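Local coordinates for protein metallocarboxypeptidase (Trypanosoma cruzi, PDB 3DWC) that probably removes single amino acids, proline excepted, from the C-terminal ends of peptides as a metal-dependent carboxypeptidase of the M32 family, at residues D221-D226 / H267-A272; E298-F303 / A431-C436; R292-H297 / F417-T422; S435-E440 / L459-E464. All blocks are in the same frame, centred on the assembly; numbering follows the deposited sequence.

Interaction 1: D221-D226 / H267-A272; sequences DVWKFD and HETGHA. With CO (cobalt (II) ion), chain Q; GLY (glycine), chain O.
Phe225 and Trp223 lean on the back of the HExxH helix, whose residues 267-272 hold cobalt with the opposite side. Phe225 leaves its backbone toward that helix with CG anti to the backbone N (chi1 -171°), which carries the ring to Ala272. Its CD1 lies 3.9 Å from Ala272 CB and, more loosely, 4.4 Å from Thr269 CG2. CE1 comes within 3.6 Å of Ala272 CB, the methyl sitting at the ring edge and close to its plane. Trp223 touches mainly with its first carbon, CB, 3.6 Å from Thr269 CG2. Thr269 OG1 is hydrogen-bonded to Val265 O, and CG2 faces the loop. The loop follows a Schellman motif that ends helix 209-222, with Lys224 at positive phi as the C-prime residue; the Lys224 side chain reaches a bound glycine, its NZ 3.1 Å from the glycine N. Across the helix, His267 and His271, one turn apart, bind the metal through NE2, and Glu298 from the next helix joins them. Glu268, the predicted proton donor/acceptor, accepts a bond from a metal-bound water, its OE2 lying 2.7 Å from the water oxygen.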
loop_
_atom_site.group_PDB
_atom_site.type_symbol
_atom_site.label_atom_id
_atom_site.label_comp_id
_atom_site.label_asym_id
_atom_site.label_seq_id
_atom_site.Cartn_x
_atom_site.Cartn_y
_atom_site.Cartn_z
ATOM N N ASP B 221 12.160 -18.699 -6.363
ATOM C CA ASP B 221 13.014 -19.478 -5.432
ATOM C C ASP B 221 14.349 -19.955 -6.039
ATOM O O ASP B 221 15.407 -19.945 -5.379
ATOM C CB ASP B 221 12.263 -20.707 -4.895
ATOM C CG ASP B 221 11.165 -20.346 -3.894
ATOM O OD1 ASP B 221 11.150 -19.208 -3.345
ATOM O OD2 ASP B 221 10.316 -21.234 -3.634
ATOM N N VAL B 222 14.310 -20.375 -7.305
ATOM C CA VAL B 222 15.519 -20.741 -8.040
ATOM C C VAL B 222 16.469 -19.544 -8.087
ATOM O O VAL B 222 17.658 -19.711 -7.935
ATOM C CB VAL B 222 15.186 -21.275 -9.472
ATOM C CG1 VAL B 222 16.434 -21.420 -10.340
ATOM C CG2 VAL B 222 14.371 -22.596 -9.382
ATOM N N TRP B 223 15.939 -18.324 -8.267
ATOM C CA TRP B 223 16.796 -17.122 -8.218
ATOM C C TRP B 223 17.112 -16.601 -6.796
ATOM O O TRP B 223 17.687 -15.523 -6.622
ATOM C CB TRP B 223 16.202 -15.997 -9.085
ATOM C CG TRP B 223 16.856 -15.920 -10.407
ATOM C CD1 TRP B 223 17.831 -15.061 -10.781
ATOM C CD2 TRP B 223 16.514 -16.669 -11.576
ATOM N NE1 TRP B 223 18.155 -15.249 -12.101
ATOM C CE2 TRP B 223 17.356 -16.235 -12.611
ATOM C CE3 TRP B 223 15.571 -17.661 -11.848
ATOM C CZ2 TRP B 223 17.321 -16.779 -13.853
ATOM C CZ3 TRP B 223 15.553 -18.204 -13.094
ATOM C CH2 TRP B 223 16.406 -17.755 -14.088
ATOM N N LYS B 224 16.683 -17.356 -5.795
ATOM C CA LYS B 224 16.871 -17.042 -4.379
ATOM C C LYS B 224 16.293 -15.688 -4.011
ATOM O O LYS B 224 16.797 -14.996 -3.153
ATOM C CB LYS B 224 18.334 -17.235 -3.997
ATOM C CG LYS B 224 18.844 -18.549 -4.555
ATOM C CD LYS B 224 20.148 -18.941 -4.016
ATOM C CE LYS B 224 20.722 -20.139 -4.815
ATOM N NZ LYS B 224 20.014 -21.509 -4.614
ATOM N N PHE B 225 15.179 -15.322 -4.651
ATOM C CA PHE B 225 14.368 -14.196 -4.172
ATOM C C PHE B 225 14.043 -14.346 -2.655
ATOM O O PHE B 225 13.584 -15.386 -2.134
ATOM C CB PHE B 225 13.115 -14.031 -5.041
ATOM C CG PHE B 225 12.312 -12.775 -4.764
ATOM C CD1 PHE B 225 12.506 -11.626 -5.498
ATOM C CD2 PHE B 225 11.293 -12.781 -3.842
ATOM C CE1 PHE B 225 11.742 -10.517 -5.256
ATOM C CE2 PHE B 225 10.559 -11.679 -3.586
ATOM C CZ PHE B 225 10.768 -10.542 -4.284
ATOM N N ASP B 226 14.341 -13.293 -1.916
ATOM C CA ASP B 226 13.974 -13.278 -0.511
ATOM C C ASP B 226 12.490 -12.872 -0.331
ATOM O O ASP B 226 12.143 -11.709 -0.458
ATOM C CB ASP B 226 14.882 -12.308 0.228
ATOM C CG ASP B 226 14.634 -12.296 1.736
ATOM O OD1 ASP B 226 13.829 -13.115 2.256
ATOM O OD2 ASP B 226 15.265 -11.439 2.372
ATOM N N HIS B 267 12.567 -11.929 -15.753
ATOM C CA HIS B 267 13.045 -10.566 -16.018
ATOM C C HIS B 267 12.947 -9.649 -14.772
ATOM O O HIS B 267 13.906 -9.007 -14.361
ATOM C CB HIS B 267 12.207 -9.990 -17.189
ATOM C CG HIS B 267 12.681 -8.659 -17.660
ATOM N ND1 HIS B 267 13.453 -8.505 -18.793
ATOM C CD2 HIS B 267 12.526 -7.420 -17.135
ATOM C CE1 HIS B 267 13.776 -7.225 -18.931
ATOM N NE2 HIS B 267 13.224 -6.549 -17.935
ATOM N N GLU B 268 11.765 -9.581 -14.163
ATOM C CA GLU B 268 11.573 -8.720 -13.014
ATOM C C GLU B 268 12.317 -9.216 -11.803
ATOM O O GLU B 268 12.798 -8.434 -11.029
ATOM C CB GLU B 268 10.093 -8.593 -12.695
ATOM C CG GLU B 268 9.282 -8.034 -13.813
ATOM C CD GLU B 268 9.748 -6.670 -14.307
ATOM O OE1 GLU B 268 10.248 -5.864 -13.494
ATOM O OE2 GLU B 268 9.571 -6.383 -15.533
ATOM N N THR B 269 12.431 -10.518 -11.654
ATOM C CA THR B 269 13.246 -11.076 -10.600
ATOM C C THR B 269 14.697 -10.647 -10.791
ATOM O O THR B 269 15.384 -10.364 -9.825
ATOM C CB THR B 269 13.062 -12.599 -10.501
ATOM O OG1 THR B 269 11.709 -12.859 -10.213
ATOM C CG2 THR B 269 13.946 -13.267 -9.370
ATOM N N GLY B 270 15.166 -10.546 -12.028
ATOM C CA GLY B 270 16.547 -10.083 -12.239
ATOM C C GLY B 270 16.750 -8.647 -11.739
ATOM O O GLY B 270 17.770 -8.358 -11.158
ATOM N N HIS B 271 15.795 -7.753 -12.029
ATOM C CA HIS B 271 15.750 -6.393 -11.446
ATOM C C HIS B 271 15.730 -6.461 -9.897
ATOM O O HIS B 271 16.536 -5.802 -9.217
ATOM C CB HIS B 271 14.503 -5.620 -11.915
ATOM C CG HIS B 271 14.551 -5.103 -13.325
ATOM N ND1 HIS B 271 15.521 -4.244 -13.786
ATOM C CD2 HIS B 271 13.674 -5.240 -14.346
ATOM C CE1 HIS B 271 15.290 -3.946 -15.056
ATOM N NE2 HIS B 271 14.168 -4.528 -15.414
ATOM N N ALA B 272 14.834 -7.304 -9.349
ATOM C CA ALA B 272 14.652 -7.456 -7.907
ATOM C C ALA B 272 15.916 -7.831 -7.180
ATOM O O ALA B 272 16.173 -7.336 -6.063
ATOM C CB ALA B 272 13.559 -8.508 -7.607
HETATM CO CO CO Q . 13.250 -4.393 -17.400
HETATM N N GLY O . 22.650 -22.391 -5.901
HETATM C CA GLY O . 23.027 -22.885 -4.548
HETATM C C GLY O . 24.134 -22.121 -3.845
HETATM O O GLY O . 23.887 -21.416 -2.849
HETATM O O HOH W 1 11.074 -4.502 -16.807
HETATM O O HOH W 2 12.657 -3.962 -19.043
HETATM O O HOH W 3 12.790 -2.263 -17.388
#

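Interaction 2: E298-F303 / A431-C436; sequences EGQSLF and AQLMSC. With CO (cobalt (II) ion), chain Q.
From helix 294-309 Phe303 projects onto Leu433 and Met434 of the 431-436 helix. The segment axes pass 9.8 Å apart and cross at -60°. Ala431 starts the segment with its CA 7.1 Å from that of Phe303, the nearest backbone approach, though its methyl points away. Leu433 comes next: its CD1 lies 3.8 Å from Phe303 CD1, the two side chains nearly perpendicular, and the same methyl is 3.9 Å from Gln300 OE1. That oxygen takes its hydrogen bonds from Trp467 and Gln462, so the leucine merely packs against an amide engaged elsewhere. Met434 packs against the CE1-CZ end of the ring. Its backbone N meets the ring edge near the ring plane, 3.4 Å from Phe303 CE1, while the bent side chain (chi2 54°, chi3 90°) folds its methyl CE to 3.5 Å from Phe303 CZ. The sulfur SD stands 4.9 Å from the ring centroid in an oblique Met-aromatic contact. On the other side of helix 294-309, Glu298 OE2 binds cobalt at 2.2 Å. The chemistry is thus divided across one helix: a carboxylate ligates the metal on one side, and on the other buried apolar and sulfur-aromatic contacts join the helix to 431-436.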
loop_
_atom_site.group_PDB
_atom_site.type_symbol
_atom_site.label_atom_id
_atom_site.label_comp_id
_atom_site.label_asym_id
_atom_site.label_seq_id
_atom_site.Cartn_x
_atom_site.Cartn_y
_atom_site.Cartn_z
ATOM N N GLU B 298 18.708 -2.895 -16.443
ATOM C CA GLU B 298 18.173 -3.758 -17.502
ATOM C C GLU B 298 19.213 -4.813 -17.874
ATOM O O GLU B 298 18.857 -5.885 -18.356
ATOM C CB GLU B 298 17.735 -2.909 -18.724
ATOM C CG GLU B 298 17.042 -3.698 -19.806
ATOM C CD GLU B 298 15.621 -4.134 -19.438
ATOM O OE1 GLU B 298 14.887 -4.606 -20.347
ATOM O OE2 GLU B 298 15.222 -3.978 -18.277
ATOM N N GLY B 299 20.490 -4.553 -17.567
ATOM C CA GLY B 299 21.516 -5.577 -17.662
ATOM C C GLY B 299 21.338 -6.732 -16.691
ATOM O O GLY B 299 21.657 -7.898 -17.001
ATOM N N GLN B 300 20.862 -6.425 -15.500
ATOM C CA GLN B 300 20.465 -7.436 -14.552
ATOM C C GLN B 300 19.174 -8.172 -14.921
ATOM O O GLN B 300 19.088 -9.392 -14.764
ATOM C CB GLN B 300 20.361 -6.816 -13.159
ATOM C CG GLN B 300 21.621 -6.028 -12.695
ATOM C CD GLN B 300 22.952 -6.652 -13.042
ATOM O OE1 GLN B 300 23.344 -7.688 -12.489
ATOM N NE2 GLN B 300 23.651 -6.041 -13.998
ATOM N N SER B 301 18.153 -7.482 -15.396
ATOM C CA SER B 301 16.944 -8.196 -15.787
ATOM C C SER B 301 17.234 -9.150 -16.950
ATOM O O SER B 301 16.726 -10.297 -17.027
ATOM C CB SER B 301 15.873 -7.191 -16.166
ATOM O OG SER B 301 16.398 -6.313 -17.125
ATOM N N LEU B 302 18.005 -8.658 -17.899
ATOM C CA LEU B 302 18.285 -9.417 -19.127
ATOM C C LEU B 302 19.347 -10.479 -18.955
ATOM O O LEU B 302 19.383 -11.478 -19.673
ATOM C CB LEU B 302 18.607 -8.481 -20.282
ATOM C CG LEU B 302 17.430 -7.597 -20.706
ATOM C CD1 LEU B 302 17.886 -6.581 -21.758
ATOM C CD2 LEU B 302 16.259 -8.391 -21.221
ATOM N N PHE B 303 20.204 -10.303 -17.993
ATOM C CA PHE B 303 21.075 -11.395 -17.589
ATOM C C PHE B 303 20.239 -12.610 -17.141
ATOM O O PHE B 303 20.461 -13.752 -17.584
ATOM C CB PHE B 303 21.976 -10.896 -16.477
ATOM C CG PHE B 303 23.067 -11.848 -16.118
ATOM C CD1 PHE B 303 24.305 -11.737 -16.683
ATOM C CD2 PHE B 303 22.832 -12.856 -15.201
ATOM C CE1 PHE B 303 25.332 -12.618 -16.329
ATOM C CE2 PHE B 303 23.856 -13.722 -14.791
ATOM C CZ PHE B 303 25.111 -13.611 -15.381
ATOM N N ALA B 431 25.310 -9.345 -21.679
ATOM C CA ALA B 431 26.154 -10.223 -22.482
ATOM C C ALA B 431 27.579 -10.139 -22.021
ATOM O O ALA B 431 28.210 -11.140 -21.909
ATOM C CB ALA B 431 26.058 -9.832 -23.992
ATOM N N GLN B 432 28.056 -8.926 -21.758
ATOM C CA GLN B 432 29.382 -8.657 -21.245
ATOM C C GLN B 432 29.617 -9.319 -19.864
ATOM O O GLN B 432 30.640 -9.884 -19.611
ATOM C CB GLN B 432 29.631 -7.154 -21.160
ATOM C CG GLN B 432 31.116 -6.789 -20.830
ATOM C CD GLN B 432 31.516 -5.380 -21.274
ATOM O OE1 GLN B 432 31.051 -4.902 -22.296
ATOM N NE2 GLN B 432 32.428 -4.735 -20.524
ATOM N N LEU B 433 28.675 -9.158 -18.962
ATOM C CA LEU B 433 28.752 -9.779 -17.638
ATOM C C LEU B 433 28.798 -11.313 -17.673
ATOM O O LEU B 433 29.588 -11.932 -16.964
ATOM C CB LEU B 433 27.510 -9.325 -16.827
ATOM C CG LEU B 433 27.608 -8.809 -15.390
ATOM C CD1 LEU B 433 26.294 -9.176 -14.644
ATOM C CD2 LEU B 433 28.880 -9.195 -14.533
ATOM N N MET B 434 27.933 -11.903 -18.464
ATOM C CA MET B 434 27.905 -13.362 -18.650
ATOM C C MET B 434 29.165 -13.854 -19.309
ATOM O O MET B 434 29.673 -14.894 -18.897
ATOM C CB MET B 434 26.669 -13.839 -19.450
ATOM C CG MET B 434 26.563 -15.357 -19.597
ATOM S SD MET B 434 26.625 -16.279 -18.016
ATOM C CE MET B 434 24.834 -16.308 -17.637
ATOM N N SER B 435 29.724 -13.107 -20.269
ATOM C CA SER B 435 31.014 -13.507 -20.841
ATOM C C SER B 435 32.079 -13.636 -19.793
ATOM O O SER B 435 32.805 -14.565 -19.815
ATOM C CB SER B 435 31.549 -12.518 -21.911
ATOM O OG SER B 435 30.700 -12.597 -23.020
ATOM N N CYS B 436 32.211 -12.619 -18.947
ATOM C CA CYS B 436 33.111 -12.629 -17.811
ATOM C C CYS B 436 32.858 -13.776 -16.833
ATOM O O CYS B 436 33.786 -14.492 -16.405
ATOM C CB CYS B 436 32.984 -11.289 -17.058
ATOM S SG CYS B 436 34.034 -11.228 -15.610
HETATM CO CO CO Q . 13.250 -4.393 -17.400
HETATM O O HOH W 2 12.657 -3.962 -19.043
HETATM O O HOH W 1 11.074 -4.502 -16.807
HETATM O O HOH W 3 12.790 -2.263 -17.388
#

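Interaction 3: R292-H297 / F417-T422; sequences RSLGVH and FGYFPT
Set almost square to each other, Leu294 and Tyr419 meet where the leucine sends CD2 obliquely to the phenol ring. This methyl meets the ring at CE2, 3.3 Å away, with CD2 and CZ of the ring somewhat farther off. A chi1 of -174° swings the tyrosine ring away from its backbone N and onto the leucine. Closer to the backbone, Leu294 CB lies 3.8 Å from Thr422 OG1. The hydroxyl donates to Tyr419 O within the same segment, at 2.9 Å, and Thr422 N donates to the same oxygen. At Gly295 the backbones are nearest, its CA 4.7 Å from Thr422 CA and 3.7 Å from Thr422 O. Ser293 is the N-cap of helix 294-309, with Val296 N donating to its OG along a nearly straight bond (172°). The arrangement joins the capped start of the helix that supplies the metal-binding glutamate to the loop entering helix 421-441, and its Tyr419 side chain is about 7 Å from the cobalt of the HExxH metallopeptidase centre.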
loop_
_atom_site.group_PDB
_atom_site.type_symbol
_atom_site.label_atom_id
_atom_site.label_comp_id
_atom_site.label_asym_id
_atom_site.label_seq_id
_atom_site.Cartn_x
_atom_site.Cartn_y
_atom_site.Cartn_z
ATOM N N ARG B 292 23.008 1.829 -10.527
ATOM C CA ARG B 292 23.915 2.768 -11.161
ATOM C C ARG B 292 23.257 3.449 -12.359
ATOM O O ARG B 292 23.448 4.630 -12.574
ATOM C CB ARG B 292 25.233 2.063 -11.539
ATOM C CG ARG B 292 26.172 2.851 -12.442
ATOM C CD ARG B 292 26.870 3.962 -11.698
ATOM N NE ARG B 292 26.008 5.126 -11.562
ATOM C CZ ARG B 292 26.352 6.212 -10.868
ATOM N NH1 ARG B 292 27.544 6.291 -10.287
ATOM N NH2 ARG B 292 25.505 7.211 -10.765
ATOM N N SER B 293 22.481 2.705 -13.138
ATOM C CA SER B 293 21.823 3.271 -14.313
ATOM C C SER B 293 20.736 2.332 -14.792
ATOM O O SER B 293 20.647 1.171 -14.329
ATOM C CB SER B 293 22.837 3.535 -15.448
ATOM O OG SER B 293 23.130 2.345 -16.154
ATOM N N LEU B 294 19.928 2.804 -15.748
ATOM C CA LEU B 294 18.882 1.961 -16.296
ATOM C C LEU B 294 19.470 0.891 -17.167
ATOM O O LEU B 294 18.925 -0.202 -17.239
ATOM C CB LEU B 294 17.840 2.742 -17.088
ATOM C CG LEU B 294 16.566 3.170 -16.367
ATOM C CD1 LEU B 294 16.824 3.844 -14.991
ATOM C CD2 LEU B 294 15.777 4.147 -17.266
ATOM N N GLY B 295 20.598 1.184 -17.819
ATOM C CA GLY B 295 21.305 0.178 -18.593
ATOM C C GLY B 295 21.925 -0.880 -17.673
ATOM O O GLY B 295 21.883 -2.082 -17.959
ATOM N N VAL B 296 22.510 -0.454 -16.570
ATOM C CA VAL B 296 22.965 -1.444 -15.602
ATOM C C VAL B 296 21.791 -2.240 -15.018
ATOM O O VAL B 296 21.876 -3.453 -14.956
ATOM C CB VAL B 296 23.909 -0.845 -14.519
ATOM C CG1 VAL B 296 24.297 -1.922 -13.482
ATOM C CG2 VAL B 296 25.114 -0.215 -15.192
ATOM N N HIS B 297 20.651 -1.600 -14.759
ATOM C CA HIS B 297 19.478 -2.306 -14.210
ATOM C C HIS B 297 18.926 -3.335 -15.203
ATOM O O HIS B 297 18.738 -4.522 -14.865
ATOM C CB HIS B 297 18.398 -1.299 -13.813
ATOM C CG HIS B 297 17.760 -1.601 -12.506
ATOM N ND1 HIS B 297 17.315 -2.861 -12.176
ATOM C CD2 HIS B 297 17.614 -0.844 -11.396
ATOM C CE1 HIS B 297 16.831 -2.844 -10.948
ATOM N NE2 HIS B 297 17.004 -1.629 -10.449
ATOM N N PHE B 417 12.264 10.983 -23.180
ATOM C CA PHE B 417 13.097 11.098 -24.355
ATOM C C PHE B 417 14.513 10.840 -23.876
ATOM O O PHE B 417 14.917 11.377 -22.830
ATOM C CB PHE B 417 12.985 12.517 -24.927
ATOM C CG PHE B 417 12.852 12.563 -26.419
ATOM C CD1 PHE B 417 11.690 12.147 -27.028
ATOM C CD2 PHE B 417 13.887 13.007 -27.209
ATOM C CE1 PHE B 417 11.562 12.181 -28.408
ATOM C CE2 PHE B 417 13.753 13.048 -28.584
ATOM C CZ PHE B 417 12.589 12.636 -29.174
ATOM N N GLY B 418 15.261 10.028 -24.622
ATOM C CA GLY B 418 16.566 9.549 -24.169
ATOM C C GLY B 418 16.510 8.325 -23.263
ATOM O O GLY B 418 17.535 7.886 -22.736
ATOM N N TYR B 419 15.312 7.772 -23.100
ATOM C CA TYR B 419 15.083 6.544 -22.334
ATOM C C TYR B 419 15.356 5.278 -23.160
ATOM O O TYR B 419 16.127 4.396 -22.762
ATOM C CB TYR B 419 13.631 6.551 -21.831
ATOM C CG TYR B 419 13.251 5.439 -20.913
ATOM C CD1 TYR B 419 12.810 4.232 -21.412
ATOM C CD2 TYR B 419 13.262 5.609 -19.561
ATOM C CE1 TYR B 419 12.428 3.197 -20.573
ATOM C CE2 TYR B 419 12.875 4.576 -18.695
ATOM C CZ TYR B 419 12.482 3.377 -19.223
ATOM O OH TYR B 419 12.087 2.375 -18.404
ATOM N N PHE B 420 14.742 5.196 -24.323
ATOM C CA PHE B 420 14.811 3.994 -25.149
ATOM C C PHE B 420 16.209 3.341 -25.279
ATOM O O PHE B 420 16.337 2.133 -25.120
ATOM C CB PHE B 420 14.269 4.275 -26.541
ATOM C CG PHE B 420 12.750 4.252 -26.650
ATOM C CD1 PHE B 420 12.025 3.142 -26.279
ATOM C CD2 PHE B 420 12.072 5.327 -27.180
ATOM C CE1 PHE B 420 10.647 3.108 -26.406
ATOM C CE2 PHE B 420 10.674 5.302 -27.337
ATOM C CZ PHE B 420 9.971 4.189 -26.943
ATOM N N PRO B 421 17.261 4.116 -25.578
ATOM C CA PRO B 421 18.536 3.476 -25.817
ATOM C C PRO B 421 19.018 2.570 -24.699
ATOM O O PRO B 421 19.783 1.626 -24.939
ATOM C CB PRO B 421 19.496 4.674 -25.973
ATOM C CG PRO B 421 18.678 5.782 -26.333
ATOM C CD PRO B 421 17.362 5.579 -25.728
ATOM N N THR B 422 18.580 2.850 -23.474
ATOM C CA THR B 422 19.064 2.111 -22.297
ATOM C C THR B 422 18.717 0.610 -22.337
ATOM O O THR B 422 19.383 -0.181 -21.729
ATOM C CB THR B 422 18.545 2.743 -20.982
ATOM O OG1 THR B 422 17.151 2.459 -20.822
ATOM C CG2 THR B 422 18.827 4.263 -20.971
#

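Interaction 4: S435-E440 / L459-E464; sequences SCVRRE and LAKQNE
Lys461 meets two different neighbours on the 435-440 helix, Val437 at its base and Glu440 at its tip. The segment axes cross at 119° and approach to 10.7 Å, with Val437 and Lys461 the closest pair of CA atoms. The better-packed part is apolar: buried Val437 presses CG2 on Lys461 CB, 3.7 Å away, and the two chains run past one another pointing opposite ways. Val446 of helix 443-451 also packs on Val437. From this base the lysine bends at chi2 (-74°) and then runs extended, carrying its ammonium along the neighbouring helix to Glu440. There NZ donates to Glu440 OE1 in a salt bridge; the modelled 2.5 Å is unusually short and its exact value doubtful. The nitrogen comes to the anti side of the carboxylate, 29° out of its plane. The other oxygen, OE2, is bridged to Lys465, so two lysines of helix 456-467, Lys461 and Lys465, hold the carboxylate through different oxygens. Toward the solvent side the packing thins: exposed Glu464 brings its OE2 only to 4.5 Å from Glu440 OE1, a like-charge approach that nearby Lys461 probably offsets. An apolar valine-lysine contact beside a partly exposed lysine-glutamate salt bridge thus links two steeply crossed helices of this largely helical M32 fold, away from the metal site.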
loop_
_atom_site.group_PDB
_atom_site.type_symbol
_atom_site.label_atom_id
_atom_site.label_comp_id
_atom_site.label_asym_id
_atom_site.label_seq_id
_atom_site.Cartn_x
_atom_site.Cartn_y
_atom_site.Cartn_z
ATOM N N SER B 435 29.724 -13.107 -20.269
ATOM C CA SER B 435 31.014 -13.507 -20.841
ATOM C C SER B 435 32.079 -13.636 -19.793
ATOM O O SER B 435 32.805 -14.565 -19.815
ATOM C CB SER B 435 31.549 -12.518 -21.911
ATOM O OG SER B 435 30.700 -12.597 -23.020
ATOM N N CYS B 436 32.211 -12.619 -18.947
ATOM C CA CYS B 436 33.111 -12.629 -17.811
ATOM C C CYS B 436 32.858 -13.776 -16.833
ATOM O O CYS B 436 33.786 -14.492 -16.405
ATOM C CB CYS B 436 32.984 -11.289 -17.058
ATOM S SG CYS B 436 34.034 -11.228 -15.610
ATOM N N VAL B 437 31.610 -13.931 -16.428
ATOM C CA VAL B 437 31.247 -15.018 -15.533
ATOM C C VAL B 437 31.668 -16.374 -16.119
ATOM O O VAL B 437 32.185 -17.199 -15.390
ATOM C CB VAL B 437 29.752 -14.959 -15.126
ATOM C CG1 VAL B 437 29.323 -16.254 -14.465
ATOM C CG2 VAL B 437 29.500 -13.780 -14.150
ATOM N N ARG B 438 31.496 -16.595 -17.421
ATOM C CA ARG B 438 31.810 -17.903 -18.028
ATOM C C ARG B 438 33.339 -18.087 -18.135
ATOM O O ARG B 438 33.875 -19.177 -17.929
ATOM C CB ARG B 438 31.164 -18.044 -19.417
ATOM C CG ARG B 438 29.688 -18.435 -19.394
ATOM C CD ARG B 438 28.998 -18.195 -20.762
ATOM N NE ARG B 438 27.610 -18.661 -20.700
ATOM C CZ ARG B 438 27.264 -19.939 -20.618
ATOM N NH1 ARG B 438 26.000 -20.257 -20.521
ATOM N NH2 ARG B 438 28.181 -20.889 -20.635
ATOM N N ARG B 439 34.025 -16.983 -18.403
ATOM C CA ARG B 439 35.476 -16.927 -18.357
ATOM C C ARG B 439 36.009 -17.292 -16.987
ATOM O O ARG B 439 36.956 -18.053 -16.837
ATOM C CB ARG B 439 35.918 -15.485 -18.644
ATOM C CG ARG B 439 36.815 -15.330 -19.794
ATOM C CD ARG B 439 37.727 -14.157 -19.596
ATOM N NE ARG B 439 36.984 -12.906 -19.594
ATOM C CZ ARG B 439 36.915 -12.042 -18.582
ATOM N NH1 ARG B 439 37.546 -12.260 -17.419
ATOM N NH2 ARG B 439 36.213 -10.925 -18.757
ATOM N N GLU B 440 35.413 -16.701 -15.961
ATOM C CA GLU B 440 35.904 -16.950 -14.594
ATOM C C GLU B 440 35.543 -18.309 -14.010
ATOM O O GLU B 440 36.361 -18.991 -13.398
ATOM C CB GLU B 440 35.372 -15.865 -13.676
ATOM C CG GLU B 440 36.036 -14.538 -13.937
ATOM C CD GLU B 440 35.548 -13.436 -13.015
ATOM O OE1 GLU B 440 34.806 -13.700 -12.036
ATOM O OE2 GLU B 440 35.928 -12.288 -13.272
ATOM N N LEU B 459 24.878 -16.059 -9.192
ATOM C CA LEU B 459 24.300 -14.918 -8.501
ATOM C C LEU B 459 25.368 -14.263 -7.632
ATOM O O LEU B 459 25.399 -13.049 -7.539
ATOM C CB LEU B 459 23.058 -15.303 -7.653
ATOM C CG LEU B 459 21.904 -15.996 -8.394
ATOM C CD1 LEU B 459 20.873 -16.543 -7.427
ATOM C CD2 LEU B 459 21.294 -15.010 -9.429
ATOM N N ALA B 460 26.273 -15.054 -7.043
ATOM C CA ALA B 460 27.333 -14.499 -6.230
ATOM C C ALA B 460 28.287 -13.603 -7.011
ATOM O O ALA B 460 28.710 -12.556 -6.523
ATOM C CB ALA B 460 28.119 -15.589 -5.514
ATOM N N LYS B 461 28.617 -14.006 -8.224
ATOM C CA LYS B 461 29.452 -13.158 -9.117
ATOM C C LYS B 461 28.751 -11.847 -9.464
ATOM O O LYS B 461 29.386 -10.802 -9.524
ATOM C CB LYS B 461 29.753 -13.867 -10.433
ATOM C CG LYS B 461 30.754 -14.953 -10.382
ATOM C CD LYS B 461 32.194 -14.406 -10.241
ATOM C CE LYS B 461 33.201 -15.548 -9.984
ATOM N NZ LYS B 461 34.604 -15.043 -9.923
ATOM N N GLN B 462 27.457 -11.916 -9.723
ATOM C CA GLN B 462 26.645 -10.685 -9.983
ATOM C C GLN B 462 26.647 -9.727 -8.771
ATOM O O GLN B 462 26.700 -8.502 -8.907
ATOM C CB GLN B 462 25.206 -11.031 -10.284
ATOM C CG GLN B 462 24.940 -11.568 -11.683
ATOM C CD GLN B 462 23.496 -11.773 -11.943
ATOM O OE1 GLN B 462 22.944 -12.870 -11.657
ATOM N NE2 GLN B 462 22.833 -10.743 -12.560
ATOM N N ASN B 463 26.608 -10.323 -7.589
ATOM C CA ASN B 463 26.520 -9.575 -6.366
ATOM C C ASN B 463 27.833 -8.884 -6.142
ATOM O O ASN B 463 27.855 -7.690 -5.831
ATOM C CB ASN B 463 26.136 -10.505 -5.222
ATOM C CG ASN B 463 25.859 -9.764 -3.882
ATOM O OD1 ASN B 463 25.249 -8.702 -3.841
ATOM N ND2 ASN B 463 26.299 -10.370 -2.790
ATOM N N GLU B 464 28.923 -9.624 -6.311
ATOM C CA GLU B 464 30.252 -9.091 -6.149
ATOM C C GLU B 464 30.542 -8.015 -7.181
ATOM O O GLU B 464 31.092 -6.977 -6.852
ATOM C CB GLU B 464 31.351 -10.208 -6.205
ATOM C CG GLU B 464 32.686 -9.748 -6.943
ATOM C CD GLU B 464 33.592 -10.911 -7.359
ATOM O OE1 GLU B 464 33.884 -11.755 -6.458
ATOM O OE2 GLU B 464 34.049 -10.973 -8.563
#

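In the fold
Helices 294-309 and 421-441 tie most of the set together: interactions 2 and 3 use both, their centres 14 Å apart, and their segments alternate along the chain. Interaction 4 continues from interaction 2 on helix 421-441, sharing Ser435 and Cys436, with centres 9 Å apart; the two also meet through Gln462 and Gln300. Interaction 1 closes before the others open. It meets interaction 2 at the cobalt, where His267, His271 and Glu298 come together from consecutive helices, interaction 3 where His271 packs on His297, and interaction 4 through Leu459 beside Trp223. Helix 294-309 thus links the cobalt site to the packing of helix 421-441, while interactions 3 and 4 lie 22 Å apart without touching.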